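Purine nucleoside phosphorylase (Grouper iridovirus, PDB 3KHS) probably catalyses the reversible phosphorolysis of purine nucleosides to free base and pentose 1-phosphate, a step of purine salvage, and assembles as a trimer. Local coordinates at residues Val23-Gly29 and Val105-Thr111; Asn118-Arg122 and Thr184-Val188; Val128-His132 and Val162-Arg168. The contacts are given in a common frame with arbitrary orientation. Residues are numbered along the deposited sequence.

Contact 1 of 3, residues Val23-Gly29 and Val105-Thr111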
ATOM      1  N   VAL B  23      23.021  -5.477 -25.792  1.00 45.97           N
ATOM      2  CA  VAL B  23      23.418  -4.223 -25.156  1.00 44.02           C
ATOM      3  C   VAL B  23      22.167  -3.357 -24.906  1.00 44.54           C
ATOM      4  O   VAL B  23      22.161  -2.449 -24.051  1.00 41.98           O
ATOM      5  CB  VAL B  23      24.436  -3.443 -26.033  1.00 42.87           C
ATOM      6  CG1 VAL B  23      23.867  -3.198 -27.425  1.00 42.23           C
ATOM      7  CG2 VAL B  23      24.782  -2.111 -25.368  1.00 46.62           C
ATOM      8  N   LEU B  24      21.113  -3.641 -25.668  1.00 38.39           N
ATOM      9  CA  LEU B  24      19.856  -2.934 -25.510  1.00 40.99           C
ATOM     10  C   LEU B  24      18.729  -3.916 -25.207  1.00 38.34           C
ATOM     11  O   LEU B  24      18.626  -4.984 -25.825  1.00 42.30           O
ATOM     12  CB  LEU B  24      19.482  -2.145 -26.766  1.00 41.75           C
ATOM     13  CG  LEU B  24      18.086  -1.514 -26.615  1.00 39.66           C
ATOM     14  CD1 LEU B  24      18.193  -0.016 -26.616  1.00 34.47           C
ATOM     15  CD2 LEU B  24      17.192  -1.992 -27.715  1.00 38.17           C
ATOM     16  N   GLY B  25      17.875  -3.548 -24.264  1.00 35.43           N
ATOM     17  CA  GLY B  25      16.760  -4.414 -23.912  1.00 35.79           C
ATOM     18  C   GLY B  25      15.398  -3.811 -24.231  1.00 34.47           C
ATOM     19  O   GLY B  25      15.210  -2.598 -24.208  1.00 35.99           O
ATOM     20  N   ILE B  26      14.430  -4.663 -24.527  1.00 36.22           N
ATOM     21  CA  ILE B  26      13.085  -4.198 -24.843  1.00 39.57           C
ATOM     22  C   ILE B  26      12.067  -5.034 -24.067  1.00 40.84           C
ATOM     23  O   ILE B  26      12.201  -6.251 -23.993  1.00 41.35           O
ATOM     24  CB  ILE B  26      12.731  -4.363 -26.356  1.00 41.12           C
ATOM     25  CG1 ILE B  26      13.829  -3.771 -27.237  1.00 41.95           C
ATOM     26  CG2 ILE B  26      11.369  -3.695 -26.658  1.00 27.12           C
ATOM     27  CD1 ILE B  26      13.677  -4.135 -28.699  1.00 38.70           C
ATOM     28  N   VAL B  27      11.056  -4.374 -23.500  1.00 41.92           N
ATOM     29  CA  VAL B  27       9.987  -5.054 -22.765  1.00 36.15           C
ATOM     30  C   VAL B  27       8.713  -4.694 -23.521  1.00 38.33           C
ATOM     31  O   VAL B  27       8.366  -3.514 -23.602  1.00 40.71           O
ATOM     32  CB  VAL B  27       9.828  -4.511 -21.319  1.00 32.61           C
ATOM     33  CG1 VAL B  27       8.811  -5.367 -20.536  1.00 31.85           C
ATOM     34  CG2 VAL B  27      11.145  -4.505 -20.609  1.00 22.68           C
ATOM     35  N   CYS B  28       8.026  -5.685 -24.084  1.00 34.65           N
ATOM     36  CA  CYS B  28       6.783  -5.424 -24.802  1.00 31.44           C
ATOM     37  C   CYS B  28       5.566  -5.475 -23.882  1.00 39.67           C
ATOM     38  O   CYS B  28       5.309  -6.486 -23.209  1.00 36.30           O
ATOM     39  CB  CYS B  28       6.568  -6.449 -25.912  1.00 31.67           C
ATOM     40  SG  CYS B  28       7.906  -6.495 -27.077  1.00 34.92           S
ATOM     41  N   GLY B  29       4.802  -4.391 -23.876  1.00 39.61           N
ATOM     42  CA  GLY B  29       3.615  -4.346 -23.050  1.00 42.10           C
ATOM     43  C   GLY B  29       2.454  -5.089 -23.666  1.00 41.37           C
ATOM     44  O   GLY B  29       2.642  -5.879 -24.598  1.00 41.96           O
ATOM     45  N   VAL B 105      23.057  -5.540 -20.484  1.00 44.86           N
ATOM     46  CA  VAL B 105      22.244  -4.515 -21.126  1.00 43.87           C
ATOM     47  C   VAL B 105      22.537  -3.153 -20.517  1.00 41.38           C
ATOM     48  O   VAL B 105      22.710  -3.015 -19.319  1.00 38.13           O
ATOM     49  CB  VAL B 105      20.737  -4.787 -21.022  1.00 41.75           C
ATOM     50  CG1 VAL B 105      19.979  -3.630 -21.657  1.00 36.72           C
ATOM     51  CG2 VAL B 105      20.385  -6.070 -21.753  1.00 38.58           C
ATOM     52  N   LYS B 106      22.605  -2.138 -21.367  1.00 48.84           N
ATOM     53  CA  LYS B 106      22.891  -0.789 -20.894  1.00 47.63           C
ATOM     54  C   LYS B 106      21.693   0.137 -21.003  1.00 41.26           C
ATOM     55  O   LYS B 106      21.557   1.061 -20.221  1.00 38.71           O
ATOM     56  CB  LYS B 106      24.109  -0.223 -21.644  1.00 47.33           C
ATOM     57  CG  LYS B 106      25.404  -0.837 -21.150  1.00 53.96           C
ATOM     58  CD  LYS B 106      26.558  -0.491 -22.071  1.00 69.65           C
ATOM     59  CE  LYS B 106      27.890  -1.085 -21.594  1.00 72.66           C
ATOM     60  NZ  LYS B 106      29.045  -0.630 -22.452  1.00 75.03           N
ATOM     61  N   ILE B 107      20.821  -0.140 -21.962  1.00 40.48           N
ATOM     62  CA  ILE B 107      19.632   0.672 -22.158  1.00 42.88           C
ATOM     63  C   ILE B 107      18.404  -0.223 -22.258  1.00 39.47           C
ATOM     64  O   ILE B 107      18.445  -1.273 -22.906  1.00 37.14           O
ATOM     65  CB  ILE B 107      19.744   1.508 -23.442  1.00 43.73           C
ATOM     66  CG1 ILE B 107      20.920   2.484 -23.320  1.00 43.62           C
ATOM     67  CG2 ILE B 107      18.434   2.239 -23.699  1.00 42.27           C
ATOM     68  CD1 ILE B 107      21.278   3.180 -24.639  1.00 44.64           C
ATOM     69  N   VAL B 108      17.325   0.174 -21.593  1.00 34.65           N
ATOM     70  CA  VAL B 108      16.100  -0.612 -21.652  1.00 34.24           C
ATOM     71  C   VAL B 108      14.935   0.249 -22.172  1.00 33.78           C
ATOM     72  O   VAL B 108      14.696   1.355 -21.684  1.00 32.34           O
ATOM     73  CB  VAL B 108      15.744  -1.191 -20.271  1.00 36.13           C
ATOM     74  CG1 VAL B 108      14.376  -1.898 -20.319  1.00 31.08           C
ATOM     75  CG2 VAL B 108      16.832  -2.166 -19.812  1.00 36.67           C
ATOM     76  N   VAL B 109      14.231  -0.253 -23.184  1.00 36.46           N
ATOM     77  CA  VAL B 109      13.089   0.459 -23.765  1.00 30.47           C
ATOM     78  C   VAL B 109      11.830  -0.336 -23.369  1.00 34.44           C
ATOM     79  O   VAL B 109      11.639  -1.478 -23.816  1.00 35.10           O
ATOM     80  CB  VAL B 109      13.161   0.505 -25.315  1.00 31.91           C
ATOM     81  CG1 VAL B 109      11.947   1.271 -25.871  1.00 32.49           C
ATOM     82  CG2 VAL B 109      14.467   1.175 -25.797  1.00 27.09           C
ATOM     83  N   LEU B 110      10.984   0.273 -22.539  1.00 29.53           N
ATOM     84  CA  LEU B 110       9.752  -0.356 -22.056  1.00 31.28           C
ATOM     85  C   LEU B 110       8.515   0.226 -22.737  1.00 29.52           C
ATOM     86  O   LEU B 110       8.457   1.412 -23.033  1.00 34.75           O
ATOM     87  CB  LEU B 110       9.567  -0.115 -20.551  1.00 31.39           C
ATOM     88  CG  LEU B 110      10.554  -0.257 -19.373  1.00 36.41           C
ATOM     89  CD1 LEU B 110      10.608  -1.664 -18.886  1.00 29.30           C
ATOM     90  CD2 LEU B 110      11.914   0.270 -19.751  1.00 31.61           C
ATOM     91  N   THR B 111       7.523  -0.613 -22.971  1.00 31.11           N
ATOM     92  CA  THR B 111       6.270  -0.178 -23.557  1.00 32.18           C
ATOM     93  C   THR B 111       5.147  -0.767 -22.703  1.00 34.76           C
ATOM     94  O   THR B 111       5.356  -1.768 -21.994  1.00 36.53           O
ATOM     95  CB  THR B 111       6.098  -0.696 -24.989  1.00 32.08           C
ATOM     96  OG1 THR B 111       6.051  -2.129 -24.978  1.00 29.14           O
ATOM     97  CG2 THR B 111       7.228  -0.198 -25.877  1.00 32.79           C
TER
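Two neighbouring parallel strands, 24-28 and 107-111, are zipped together by a ladder of main-chain hydrogen bonds. Gly25 gives its N to Ile107 O (2.7 Å) and its O takes Val109 N (2.7 Å); Val27 N then reaches Val109 O (3.0 Å). At the start of the ladder Val23 O receives Lys106 N at 2.7 Å and, weakly, Ile107 N at 3.4 Å. At the other end Thr111 doubles the connection: its N (3.1 Å) and its OG1 (3.0 Å) both donate to Val27 O, while OG1 accepts from Gly29 N at 2.8 Å, so one hydroxyl carries the pairing past the last bridge. Short CA-H...O contacts, such as Ile26 CA to Val109 O (3.2 Å), fill the gaps between these bonds. The register runs Leu24-Ile107, Gly25-Val108, Ile26-Val109, Val27-Leu110, with the segment axes 4.6 Å apart and 14° from parallel. On the face of Leu24 and Ile26, Leu24 CD1 meets Ile107 CG2 (3.7 Å) and Val109 CG2 (4.0 Å). On the other face Val27 CG2 packs on Leu110 CD1 (3.4 Å), and Val105 CG1 sits 3.4 Å from Gly25 N, close against the residue without a side chain. A phosphate ion, probably from the crystallisation liquor, lies beside Gly29, just past the bridged residues. Strand 73-79 pairs along the other edge of strand 24-28, placing this contact inside the central sheet of the phosphorylase fold; helix 257-279 covers the Leu24 face and helix 95-102 the Val27 face.

Contact 2 of 3, residues Asn118-Arg122 and Thr184-Val188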
ATOM      1  N   ASN B 118      -5.005  12.526 -18.831  1.00 38.91           N
ATOM      2  CA  ASN B 118      -4.774  13.853 -19.388  1.00 38.48           C
ATOM      3  C   ASN B 118      -5.849  14.205 -20.419  1.00 39.34           C
ATOM      4  O   ASN B 118      -6.018  13.517 -21.417  1.00 41.13           O
ATOM      5  CB  ASN B 118      -3.393  13.916 -20.044  1.00 37.07           C
ATOM      6  CG  ASN B 118      -2.978  15.339 -20.404  1.00 35.15           C
ATOM      7  OD1 ASN B 118      -3.609  15.998 -21.224  1.00 37.81           O
ATOM      8  ND2 ASN B 118      -1.930  15.811 -19.783  1.00 31.65           N
ATOM      9  N   PRO B 119      -6.556  15.317 -20.204  1.00 41.14           N
ATOM     10  CA  PRO B 119      -7.638  15.809 -21.072  1.00 43.81           C
ATOM     11  C   PRO B 119      -7.357  15.815 -22.569  1.00 43.62           C
ATOM     12  O   PRO B 119      -8.272  15.659 -23.363  1.00 46.60           O
ATOM     13  CB  PRO B 119      -7.886  17.234 -20.564  1.00 39.25           C
ATOM     14  CG  PRO B 119      -7.401  17.195 -19.150  1.00 41.41           C
ATOM     15  CD  PRO B 119      -6.167  16.337 -19.218  1.00 37.69           C
ATOM     16  N   SER B 120      -6.105  16.004 -22.957  1.00 40.95           N
ATOM     17  CA  SER B 120      -5.798  16.077 -24.380  1.00 44.51           C
ATOM     18  C   SER B 120      -5.361  14.769 -25.037  1.00 44.64           C
ATOM     19  O   SER B 120      -5.094  14.728 -26.227  1.00 44.32           O
ATOM     20  CB  SER B 120      -4.741  17.151 -24.624  1.00 41.71           C
ATOM     21  OG  SER B 120      -3.626  16.905 -23.806  1.00 47.83           O
ATOM     22  N   TYR B 121      -5.293  13.695 -24.266  1.00 41.73           N
ATOM     23  CA  TYR B 121      -4.897  12.418 -24.827  1.00 33.85           C
ATOM     24  C   TYR B 121      -6.105  11.811 -25.496  1.00 36.83           C
ATOM     25  O   TYR B 121      -7.238  12.053 -25.087  1.00 42.97           O
ATOM     26  CB  TYR B 121      -4.391  11.447 -23.730  1.00 29.90           C
ATOM     27  CG  TYR B 121      -3.054  11.804 -23.078  1.00 30.75           C
ATOM     28  CD1 TYR B 121      -2.469  13.051 -23.278  1.00 32.59           C
ATOM     29  CD2 TYR B 121      -2.398  10.903 -22.227  1.00 31.47           C
ATOM     30  CE1 TYR B 121      -1.285  13.410 -22.650  1.00 37.92           C
ATOM     31  CE2 TYR B 121      -1.183  11.253 -21.582  1.00 36.86           C
ATOM     32  CZ  TYR B 121      -0.639  12.519 -21.797  1.00 38.46           C
ATOM     33  OH  TYR B 121       0.507  12.942 -21.143  1.00 38.20           O
ATOM     34  N   ARG B 122      -5.856  11.012 -26.520  1.00 37.86           N
ATOM     35  CA  ARG B 122      -6.917  10.318 -27.241  1.00 40.70           C
ATOM     36  C   ARG B 122      -6.514   8.850 -27.389  1.00 41.35           C
ATOM     37  O   ARG B 122      -5.324   8.512 -27.423  1.00 39.34           O
ATOM     38  CB  ARG B 122      -7.104  10.844 -28.672  1.00 34.58           C
ATOM     39  CG  ARG B 122      -7.191  12.324 -28.866  1.00 36.82           C
ATOM     40  CD  ARG B 122      -7.654  12.590 -30.299  1.00 40.05           C
ATOM     41  NE  ARG B 122      -7.555  13.993 -30.682  1.00 39.04           N
ATOM     42  CZ  ARG B 122      -7.807  14.437 -31.904  1.00 33.28           C
ATOM     43  NH1 ARG B 122      -8.176  13.584 -32.846  1.00 35.65           N
ATOM     44  NH2 ARG B 122      -7.670  15.724 -32.183  1.00 38.31           N
ATOM     45  N   THR B 184       1.649  12.178 -29.997  1.00 31.79           N
ATOM     46  CA  THR B 184       2.660  11.756 -29.044  1.00 29.33           C
ATOM     47  C   THR B 184       2.829  12.818 -27.992  1.00 31.72           C
ATOM     48  O   THR B 184       3.054  13.979 -28.298  1.00 35.36           O
ATOM     49  CB  THR B 184       4.021  11.497 -29.740  1.00 31.07           C
ATOM     50  OG1 THR B 184       3.847  10.547 -30.793  1.00 24.46           O
ATOM     51  CG2 THR B 184       5.010  10.932 -28.768  1.00 29.48           C
ATOM     52  N   HIS B 185       2.742  12.409 -26.740  1.00 35.20           N
ATOM     53  CA  HIS B 185       2.869  13.331 -25.627  1.00 34.07           C
ATOM     54  C   HIS B 185       4.028  12.907 -24.732  1.00 35.30           C
ATOM     55  O   HIS B 185       4.700  11.901 -24.993  1.00 34.94           O
ATOM     56  CB  HIS B 185       1.567  13.300 -24.822  1.00 39.27           C
ATOM     57  CG  HIS B 185       0.328  13.277 -25.669  1.00 36.44           C
ATOM     58  ND1 HIS B 185      -0.269  14.424 -26.148  1.00 40.41           N
ATOM     59  CD2 HIS B 185      -0.424  12.248 -26.125  1.00 41.70           C
ATOM     60  CE1 HIS B 185      -1.338  14.101 -26.859  1.00 38.26           C
ATOM     61  NE2 HIS B 185      -1.455  12.788 -26.862  1.00 45.00           N
ATOM     62  N   GLU B 186       4.256  13.693 -23.688  1.00 31.73           N
ATOM     63  CA  GLU B 186       5.280  13.413 -22.708  1.00 38.81           C
ATOM     64  C   GLU B 186       4.623  13.708 -21.371  1.00 36.66           C
ATOM     65  O   GLU B 186       4.212  14.827 -21.137  1.00 37.43           O
ATOM     66  CB  GLU B 186       6.505  14.297 -22.898  1.00 38.81           C
ATOM     67  CG  GLU B 186       7.554  14.043 -21.851  1.00 43.63           C
ATOM     68  CD  GLU B 186       8.896  14.608 -22.226  1.00 54.29           C
ATOM     69  OE1 GLU B 186       8.922  15.733 -22.755  1.00 59.88           O
ATOM     70  OE2 GLU B 186       9.922  13.938 -21.984  1.00 51.99           O
ATOM     71  N   GLY B 187       4.511  12.696 -20.510  1.00 36.91           N
ATOM     72  CA  GLY B 187       3.861  12.901 -19.237  1.00 35.37           C
ATOM     73  C   GLY B 187       4.211  11.951 -18.105  1.00 39.76           C
ATOM     74  O   GLY B 187       5.156  11.140 -18.180  1.00 35.65           O
ATOM     75  N   VAL B 188       3.419  12.060 -17.040  1.00 34.33           N
ATOM     76  CA  VAL B 188       3.623  11.280 -15.837  1.00 32.43           C
ATOM     77  C   VAL B 188       2.825   9.981 -15.787  1.00 31.12           C
ATOM     78  O   VAL B 188       1.599  10.003 -15.936  1.00 30.05           O
ATOM     79  CB  VAL B 188       3.285  12.151 -14.609  1.00 27.81           C
ATOM     80  CG1 VAL B 188       3.610  11.399 -13.330  1.00 26.88           C
ATOM     81  CG2 VAL B 188       4.052  13.447 -14.676  1.00 23.13           C
TER
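Thr184 opens the strand with its hydroxyl turned to Met180 O, and the meeting with the 118-122 loop begins one residue later. His185 points its CA-CB bond toward the loop and lays its imidazole on the Tyr121 ring in an offset stack, centroids 4.3 Å apart and planes at 18°; the closest atoms are Tyr121 CE1 and His185 CG, 3.4 Å apart. His185 NE2 is hydrogen-bonded to Asp125 OD2. Tyr121 ends a type I beta turn from Asn118, closed by Tyr121 N to Asn118 O (2.9 Å), in the connection between strands 107-116 and 126-129; it packs on strand 184-191, the parallel neighbour of 126-129. An Asx turn reinforces it: Asn118 OD1 accepts Ser120 N (3.0 Å) and also Ser120 OG (2.7 Å). Glu186 faces away and forms a salt bridge with Arg168. At Gly187 the tyrosine hydroxyl comes alongside the strand, Tyr121 OH to Gly187 CA 3.9 Å, where a CB would clash with it. Val188 turns elsewhere, packing on Ala201 of a second subunit.

Contact 3 of 3, residues Val128-His132 and Val162-Arg168; sequences VVRDH and VYDKTLR
In this alpha/beta phosphorylase fold, extended strands 126-129 and 131-134 meet at a corner, Arg130 (phi/psi -101/-21), that receives the start of helix 165-178 (CA-CA 5.7 Å for Arg130-Tyr163, 6.9 Å for Val128-Arg168). The corner borders the subunit interface: Asp131 OD2 bonds to Ala201 N and His132 O to Thr199 OG1 of a second subunit. Tyr163 (chi1 m, chi2 -84°) packs its ring against Val129, whose CG1 (chi1 t) lies 3.7 Å from the ring centroid, 9° off the normal, a CH-pi contact. His132 (chi1 75°, chi2 -139°) shares a 2.8 Å hydrogen bond, ND1 with Tyr163 OH. Arg168 (chi1 m, chi2 147°, between wells, chi3 p) donates NH1 to Tyr163 O (3.1 Å), forms an NE salt bridge with Glu186 OE2, and has Arg130 CB over its guanidinium face, 3.6 Å from NH2. Asp164 (chi1 t) is the N-cap, OD2 accepting Leu167 N (3.0 Å). Two waters join the segments: one bridges Arg130 O and Tyr163 N (both 2.9 Å); the other donates to Asp131 OD1 (2.7 Å) and accepts weakly from Val162 N (3.5 Å).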
ATOM      1  N   VAL B 128       5.180   9.337 -23.985  1.00 35.88           N
ATOM      2  CA  VAL B 128       6.550   9.069 -23.622  1.00 33.15           C
ATOM      3  C   VAL B 128       6.585   9.410 -22.136  1.00 38.13           C
ATOM      4  O   VAL B 128       6.074  10.464 -21.732  1.00 39.31           O
ATOM      5  CB  VAL B 128       7.493   9.991 -24.434  1.00 37.11           C
ATOM      6  CG1 VAL B 128       8.840  10.066 -23.781  1.00 24.70           C
ATOM      7  CG2 VAL B 128       7.611   9.473 -25.859  1.00 30.12           C
ATOM      8  N   VAL B 129       7.184   8.539 -21.326  1.00 34.24           N
ATOM      9  CA  VAL B 129       7.205   8.760 -19.885  1.00 30.14           C
ATOM     10  C   VAL B 129       8.338   9.613 -19.366  1.00 34.54           C
ATOM     11  O   VAL B 129       9.507   9.290 -19.555  1.00 35.34           O
ATOM     12  CB  VAL B 129       7.199   7.409 -19.106  1.00 25.55           C
ATOM     13  CG1 VAL B 129       7.119   7.668 -17.618  1.00 20.67           C
ATOM     14  CG2 VAL B 129       6.030   6.572 -19.556  1.00 14.65           C
ATOM     15  N   ARG B 130       7.989  10.699 -18.687  1.00 35.01           N
ATOM     16  CA  ARG B 130       9.001  11.595 -18.158  1.00 38.85           C
ATOM     17  C   ARG B 130       9.214  11.359 -16.680  1.00 38.12           C
ATOM     18  O   ARG B 130      10.241  11.717 -16.126  1.00 39.22           O
ATOM     19  CB  ARG B 130       8.614  13.066 -18.393  1.00 40.35           C
ATOM     20  CG  ARG B 130       7.605  13.612 -17.400  1.00 44.47           C
ATOM     21  CD  ARG B 130       7.397  15.138 -17.510  1.00 44.92           C
ATOM     22  NE  ARG B 130       7.173  15.700 -16.173  1.00 46.28           N
ATOM     23  CZ  ARG B 130       6.001  16.135 -15.731  1.00 42.33           C
ATOM     24  NH1 ARG B 130       4.938  16.094 -16.520  1.00 46.44           N
ATOM     25  NH2 ARG B 130       5.881  16.574 -14.489  1.00 48.65           N
ATOM     26  N   ASP B 131       8.233  10.753 -16.030  1.00 40.47           N
ATOM     27  CA  ASP B 131       8.345  10.490 -14.601  1.00 37.01           C
ATOM     28  C   ASP B 131       7.227   9.543 -14.187  1.00 35.82           C
ATOM     29  O   ASP B 131       6.302   9.316 -14.959  1.00 37.76           O
ATOM     30  CB  ASP B 131       8.237  11.804 -13.822  1.00 32.31           C
ATOM     31  CG  ASP B 131       8.813  11.691 -12.432  1.00 31.43           C
ATOM     32  OD1 ASP B 131       9.566  10.735 -12.236  1.00 35.60           O
ATOM     33  OD2 ASP B 131       8.561  12.536 -11.545  1.00 32.18           O
ATOM     34  N   HIS B 132       7.309   8.965 -12.988  1.00 34.57           N
ATOM     35  CA  HIS B 132       6.225   8.077 -12.550  1.00 32.18           C
ATOM     36  C   HIS B 132       5.848   8.281 -11.098  1.00 32.40           C
ATOM     37  O   HIS B 132       6.530   8.979 -10.348  1.00 33.79           O
ATOM     38  CB  HIS B 132       6.548   6.574 -12.798  1.00 25.94           C
ATOM     39  CG  HIS B 132       7.545   5.976 -11.840  1.00 27.52           C
ATOM     40  ND1 HIS B 132       8.542   5.108 -12.253  1.00 22.46           N
ATOM     41  CD2 HIS B 132       7.726   6.146 -10.505  1.00 22.51           C
ATOM     42  CE1 HIS B 132       9.300   4.786 -11.219  1.00 17.76           C
ATOM     43  NE2 HIS B 132       8.826   5.401 -10.146  1.00 28.47           N
ATOM     44  N   VAL B 162      14.675   8.780 -13.275  1.00 34.98           N
ATOM     45  CA  VAL B 162      14.457   7.431 -13.760  1.00 31.22           C
ATOM     46  C   VAL B 162      14.435   7.367 -15.275  1.00 34.74           C
ATOM     47  O   VAL B 162      14.993   6.441 -15.867  1.00 39.24           O
ATOM     48  CB  VAL B 162      13.097   6.863 -13.255  1.00 30.36           C
ATOM     49  CG1 VAL B 162      12.860   5.474 -13.818  1.00 20.64           C
ATOM     50  CG2 VAL B 162      13.077   6.815 -11.758  1.00 24.27           C
ATOM     51  N   TYR B 163      13.788   8.351 -15.902  1.00 37.05           N
ATOM     52  CA  TYR B 163      13.642   8.372 -17.350  1.00 35.00           C
ATOM     53  C   TYR B 163      14.640   9.303 -18.057  1.00 38.16           C
ATOM     54  O   TYR B 163      14.484  10.518 -18.075  1.00 40.21           O
ATOM     55  CB  TYR B 163      12.169   8.713 -17.654  1.00 32.60           C
ATOM     56  CG  TYR B 163      11.209   7.724 -16.982  1.00 27.34           C
ATOM     57  CD1 TYR B 163      10.895   6.506 -17.588  1.00 23.12           C
ATOM     58  CD2 TYR B 163      10.722   7.955 -15.690  1.00 25.50           C
ATOM     59  CE1 TYR B 163      10.123   5.524 -16.929  1.00 26.38           C
ATOM     60  CE2 TYR B 163       9.949   6.973 -15.012  1.00 29.54           C
ATOM     61  CZ  TYR B 163       9.662   5.768 -15.643  1.00 30.38           C
ATOM     62  OH  TYR B 163       8.941   4.800 -14.988  1.00 36.47           O
ATOM     63  N   ASP B 164      15.673   8.691 -18.633  1.00 42.78           N
ATOM     64  CA  ASP B 164      16.751   9.384 -19.332  1.00 40.75           C
ATOM     65  C   ASP B 164      16.274  10.529 -20.239  1.00 41.71           C
ATOM     66  O   ASP B 164      15.564  10.312 -21.228  1.00 43.32           O
ATOM     67  CB  ASP B 164      17.519   8.358 -20.148  1.00 43.14           C
ATOM     68  CG  ASP B 164      18.878   8.841 -20.532  1.00 39.55           C
ATOM     69  OD1 ASP B 164      19.770   8.865 -19.657  1.00 42.35           O
ATOM     70  OD2 ASP B 164      19.033   9.206 -21.705  1.00 42.30           O
ATOM     71  N   LYS B 165      16.687  11.750 -19.913  1.00 42.32           N
ATOM     72  CA  LYS B 165      16.278  12.915 -20.691  1.00 42.16           C
ATOM     73  C   LYS B 165      16.671  12.815 -22.153  1.00 39.45           C
ATOM     74  O   LYS B 165      15.892  13.207 -23.035  1.00 42.56           O
ATOM     75  CB  LYS B 165      16.829  14.186 -20.055  1.00 45.82           C
ATOM     76  CG  LYS B 165      16.516  14.217 -18.573  1.00 50.56           C
ATOM     77  CD  LYS B 165      16.801  15.543 -17.909  1.00 51.95           C
ATOM     78  CE  LYS B 165      16.619  15.423 -16.402  1.00 52.09           C
ATOM     79  NZ  LYS B 165      16.727  16.746 -15.751  1.00 56.61           N
ATOM     80  N   THR B 166      17.847  12.260 -22.417  1.00 36.02           N
ATOM     81  CA  THR B 166      18.313  12.080 -23.794  1.00 35.65           C
ATOM     82  C   THR B 166      17.464  11.073 -24.558  1.00 34.56           C
ATOM     83  O   THR B 166      17.059  11.323 -25.692  1.00 32.86           O
ATOM     84  CB  THR B 166      19.803  11.592 -23.842  1.00 39.48           C
ATOM     85  OG1 THR B 166      20.647  12.590 -23.250  1.00 40.24           O
ATOM     86  CG2 THR B 166      20.260  11.305 -25.290  1.00 28.59           C
ATOM     87  N   LEU B 167      17.202   9.915 -23.955  1.00 37.56           N
ATOM     88  CA  LEU B 167      16.392   8.911 -24.644  1.00 36.73           C
ATOM     89  C   LEU B 167      15.001   9.470 -24.948  1.00 37.82           C
ATOM     90  O   LEU B 167      14.412   9.147 -25.987  1.00 38.65           O
ATOM     91  CB  LEU B 167      16.294   7.638 -23.812  1.00 41.47           C
ATOM     92  CG  LEU B 167      17.658   7.022 -23.511  1.00 39.81           C
ATOM     93  CD1 LEU B 167      17.483   5.962 -22.480  1.00 38.53           C
ATOM     94  CD2 LEU B 167      18.275   6.444 -24.767  1.00 38.93           C
ATOM     95  N   ARG B 168      14.490  10.322 -24.057  1.00 32.72           N
ATOM     96  CA  ARG B 168      13.194  10.930 -24.284  1.00 37.97           C
ATOM     97  C   ARG B 168      13.263  11.809 -25.532  1.00 42.09           C
ATOM     98  O   ARG B 168      12.399  11.717 -26.410  1.00 44.72           O
ATOM     99  CB  ARG B 168      12.771  11.767 -23.081  1.00 38.70           C
ATOM    100  CG  ARG B 168      12.212  10.938 -21.984  1.00 35.68           C
ATOM    101  CD  ARG B 168      12.534  11.528 -20.660  1.00 36.94           C
ATOM    102  NE  ARG B 168      11.971  12.847 -20.533  1.00 34.29           N
ATOM    103  CZ  ARG B 168      12.126  13.606 -19.460  1.00 35.98           C
ATOM    104  NH1 ARG B 168      12.834  13.166 -18.426  1.00 31.66           N
ATOM    105  NH2 ARG B 168      11.567  14.800 -19.422  1.00 39.54           N
TER
HETATM  106  O   HOH W   1      12.585  10.702 -14.828  1.00 30.53           O
HETATM  107  O   HOH W   2      12.137  10.359 -11.550  1.00 37.95           O

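From the N terminus, after strand 24-28, strands 42-46, 64-70 and 73-79 and helices 90-93 and 95-102 intervene before 105-111 closes contact 1 in the central sheet. Strand 107-116 runs on into the 118-122 loop, which opens contact 2. Before that loop is closed by 184-188, the chain makes the corner at 128-132 and returns at 162-168, so contact 3 lies within the span of contact 2, and contact 1 precedes both. Contacts 2 and 3 meet across adjacent parallel strands, 126-129 and 184-191: His185 O probably accepts from Val128 N, and Glu186 bridges to Arg168. Contact 1 touches contact 3 through Ile107 and Leu167, but stays about 11 Å from contact 2 at the nearest atoms.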